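Local structure of beta-1,3-1,4-glucanase (Caldicellulosiruptor sp. F32, 4X0V) at residues A329-G334 against G369-L374. The protein probably hydrolyses the mixed-linkage beta-1,3-1,4-glucan lichenan, as a family 5 glycoside hydrolase built on a TIM barrel. Numbering follows the deposited sequence.
Sequences ARDKNG and GENFGL
On the face of the TIM barrel where family 5 glycoside hydrolases carry their active site, the loops leaving the C-terminal ends of neighbouring strands 322-327 and 356-361 meet, Arg-330 and Asp-331 lying against Asn-371 and Phe-372. Asp-331 N donates to Asn-371 O (2.9 Å) in a nearly straight bond of 166°, and Arg-330 CA brings its hydrogen to the same oxygen, 3.3 Å away. The flat, apolar ring of Phe-372 suits a place against the backbone and CB of Arg-330: CB sits over its face in a CH-pi contact, 4.3 Å from the centroid, while Ala-329 N lies at its edge. Were this ring cut back to an alanine, Arg-330 CB would probably lose its aromatic platform and a gap would open against the backbone of Ala-329 and Arg-330. Arginine is long enough to run on along the second loop: with CG lodged between the backbone N and the carbonyl carbon (chi1 66°) and the chain bent at chi3, its guanidinium spreads one face over Glu-370 CG and gives a weak bond from NH2 to Gly-369 O (3.0 Å). Glu-370 OE2 stays 4.3 Å from NH1, so the polar grip probably comes mainly from carbonyl oxygens, above all Leu-281 O, bonded to NH1.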
ATOM      1  N   ALA A 329       0.371 -11.127  -7.851  1.00 30.47           N
ATOM      2  CA  ALA A 329       1.030 -11.779  -8.962  1.00 30.86           C
ATOM      3  C   ALA A 329       0.193 -11.584 -10.207  1.00 28.97           C
ATOM      4  O   ALA A 329      -1.006 -11.857 -10.209  1.00 28.02           O
ATOM      5  CB  ALA A 329       1.242 -13.257  -8.669  1.00 29.82           C
ATOM      6  N   ARG A 330       0.819 -11.060 -11.250  1.00 30.70           N
ATOM      7  CA  ARG A 330       0.120 -10.795 -12.498  1.00 31.73           C
ATOM      8  C   ARG A 330      -0.240 -12.085 -13.218  1.00 32.11           C
ATOM      9  O   ARG A 330       0.484 -13.079 -13.166  1.00 31.98           O
ATOM     10  CB  ARG A 330       0.970  -9.913 -13.427  1.00 32.29           C
ATOM     11  CG  ARG A 330       2.264 -10.561 -13.955  1.00 29.51           C
ATOM     12  CD  ARG A 330       3.129  -9.513 -14.616  1.00 27.79           C
ATOM     13  NE  ARG A 330       2.503  -8.957 -15.812  1.00 33.32           N
ATOM     14  CZ  ARG A 330       2.941  -7.870 -16.441  1.00 35.07           C
ATOM     15  NH1 ARG A 330       3.985  -7.202 -15.955  1.00 35.71           N
ATOM     16  NH2 ARG A 330       2.315  -7.425 -17.528  1.00 32.82           N
ATOM     17  N   ASP A 331      -1.386 -12.073 -13.873  1.00 32.87           N
ATOM     18  CA  ASP A 331      -1.735 -13.195 -14.701  1.00 37.67           C
ATOM     19  C   ASP A 331      -0.761 -13.294 -15.850  1.00 36.58           C
ATOM     20  O   ASP A 331      -0.524 -12.323 -16.567  1.00 39.83           O
ATOM     21  CB  ASP A 331      -3.139 -13.068 -15.272  1.00 41.15           C
ATOM     22  CG  ASP A 331      -3.401 -14.098 -16.346  1.00 43.05           C
ATOM     23  OD1 ASP A 331      -3.112 -15.301 -16.097  1.00 37.05           O
ATOM     24  OD2 ASP A 331      -3.842 -13.687 -17.445  1.00 43.90           O
ATOM     25  N   LYS A 332      -0.170 -14.464 -15.997  1.00 36.95           N
ATOM     26  CA  LYS A 332       0.634 -14.737 -17.162  1.00 39.36           C
ATOM     27  C   LYS A 332      -0.020 -15.866 -17.943  1.00 39.80           C
ATOM     28  O   LYS A 332       0.191 -17.046 -17.643  1.00 39.32           O
ATOM     29  CB  LYS A 332       2.056 -15.086 -16.756  1.00 40.69           C
ATOM     30  CG  LYS A 332       2.784 -13.925 -16.125  1.00 37.84           C
ATOM     31  CD  LYS A 332       4.214 -14.289 -15.864  1.00 38.33           C
ATOM     32  CE  LYS A 332       5.002 -13.123 -15.318  1.00 36.05           C
ATOM     33  NZ  LYS A 332       5.745 -13.482 -14.081  1.00 33.95           N
ATOM     34  N   ASN A 333      -0.837 -15.493 -18.922  1.00 37.09           N
ATOM     35  CA  ASN A 333      -1.511 -16.455 -19.775  1.00 34.75           C
ATOM     36  C   ASN A 333      -2.220 -17.614 -19.060  1.00 45.60           C
ATOM     37  O   ASN A 333      -2.065 -18.771 -19.454  1.00 50.51           O
ATOM     38  CB  ASN A 333      -0.494 -17.015 -20.753  1.00 38.04           C
ATOM     39  CG  ASN A 333       0.178 -15.937 -21.559  1.00 39.36           C
ATOM     40  OD1 ASN A 333      -0.474 -15.002 -22.042  1.00 38.63           O
ATOM     41  ND2 ASN A 333       1.496 -16.038 -21.689  1.00 36.12           N
ATOM     42  N   GLY A 334      -2.974 -17.329 -18.002  1.00 46.32           N
ATOM     43  CA  GLY A 334      -3.756 -18.381 -17.374  1.00 40.20           C
ATOM     44  C   GLY A 334      -3.027 -19.262 -16.357  1.00 45.07           C
ATOM     45  O   GLY A 334      -3.437 -20.404 -16.113  1.00 45.61           O
ATOM     46  N   GLY A 369      -0.888  -5.707 -20.539  1.00 41.76           N
ATOM     47  CA  GLY A 369      -0.717  -4.872 -19.368  1.00 37.43           C
ATOM     48  C   GLY A 369      -0.542  -5.689 -18.101  1.00 37.71           C
ATOM     49  O   GLY A 369      -0.613  -6.919 -18.119  1.00 33.14           O
ATOM     50  N   GLU A 370      -0.325  -4.999 -16.984  1.00 41.57           N
ATOM     51  CA  GLU A 370      -0.159  -5.676 -15.712  1.00 34.54           C
ATOM     52  C   GLU A 370      -1.520  -6.062 -15.151  1.00 38.74           C
ATOM     53  O   GLU A 370      -2.161  -5.276 -14.449  1.00 33.68           O
ATOM     54  CB  GLU A 370       0.600  -4.792 -14.740  1.00 31.49           C
ATOM     55  CG  GLU A 370       2.001  -4.493 -15.202  1.00 30.00           C
ATOM     56  CD  GLU A 370       2.693  -3.417 -14.378  1.00 35.03           C
ATOM     57  OE1 GLU A 370       2.130  -2.931 -13.361  1.00 35.86           O
ATOM     58  OE2 GLU A 370       3.812  -3.044 -14.771  1.00 38.07           O
ATOM     59  N   ASN A 371      -1.958  -7.273 -15.508  1.00 35.46           N
ATOM     60  CA  ASN A 371      -3.257  -7.808 -15.105  1.00 33.98           C
ATOM     61  C   ASN A 371      -3.219  -8.386 -13.699  1.00 33.02           C
ATOM     62  O   ASN A 371      -2.813  -9.536 -13.497  1.00 32.17           O
ATOM     63  CB  ASN A 371      -3.756  -8.882 -16.080  1.00 32.19           C
ATOM     64  CG  ASN A 371      -3.739  -8.421 -17.521  1.00 35.65           C
ATOM     65  OD1 ASN A 371      -3.900  -7.233 -17.812  1.00 33.83           O
ATOM     66  ND2 ASN A 371      -3.526  -9.366 -18.438  1.00 38.31           N
ATOM     67  N   PHE A 372      -3.607  -7.568 -12.730  1.00 25.49           N
ATOM     68  CA  PHE A 372      -3.642  -7.986 -11.345  1.00 28.08           C
ATOM     69  C   PHE A 372      -5.071  -8.160 -10.858  1.00 31.96           C
ATOM     70  O   PHE A 372      -5.309  -8.314  -9.653  1.00 30.97           O
ATOM     71  CB  PHE A 372      -2.973  -6.940 -10.468  1.00 32.15           C
ATOM     72  CG  PHE A 372      -1.498  -7.046 -10.412  1.00 26.39           C
ATOM     73  CD1 PHE A 372      -0.900  -7.971  -9.592  1.00 24.64           C
ATOM     74  CD2 PHE A 372      -0.703  -6.200 -11.168  1.00 25.89           C
ATOM     75  CE1 PHE A 372       0.482  -8.058  -9.525  1.00 30.76           C
ATOM     76  CE2 PHE A 372       0.663  -6.274 -11.096  1.00 24.14           C
ATOM     77  CZ  PHE A 372       1.263  -7.205 -10.273  1.00 23.91           C
ATOM     78  N   GLY A 373      -6.030  -8.127 -11.777  1.00 30.20           N
ATOM     79  CA  GLY A 373      -7.425  -8.133 -11.370  1.00 28.02           C
ATOM     80  C   GLY A 373      -7.954  -9.387 -10.688  1.00 27.10           C
ATOM     81  O   GLY A 373      -7.657 -10.511 -11.079  1.00 30.42           O
ATOM     82  N   LEU A 374      -8.775  -9.186  -9.665  1.00 30.35           N
ATOM     83  CA  LEU A 374      -9.480 -10.290  -9.036  1.00 27.02           C
ATOM     84  C   LEU A 374     -10.979 -10.086  -9.191  1.00 31.58           C
ATOM     85  O   LEU A 374     -11.714 -11.027  -9.504  1.00 32.76           O
ATOM     86  CB  LEU A 374      -9.116 -10.400  -7.558  1.00 19.87           C
ATOM     87  CG  LEU A 374      -7.661 -10.726  -7.262  1.00 25.25           C
ATOM     88  CD1 LEU A 374      -7.451 -10.876  -5.770  1.00 24.39           C
ATOM     89  CD2 LEU A 374      -7.209 -11.995  -8.012  1.00 29.16           C
TER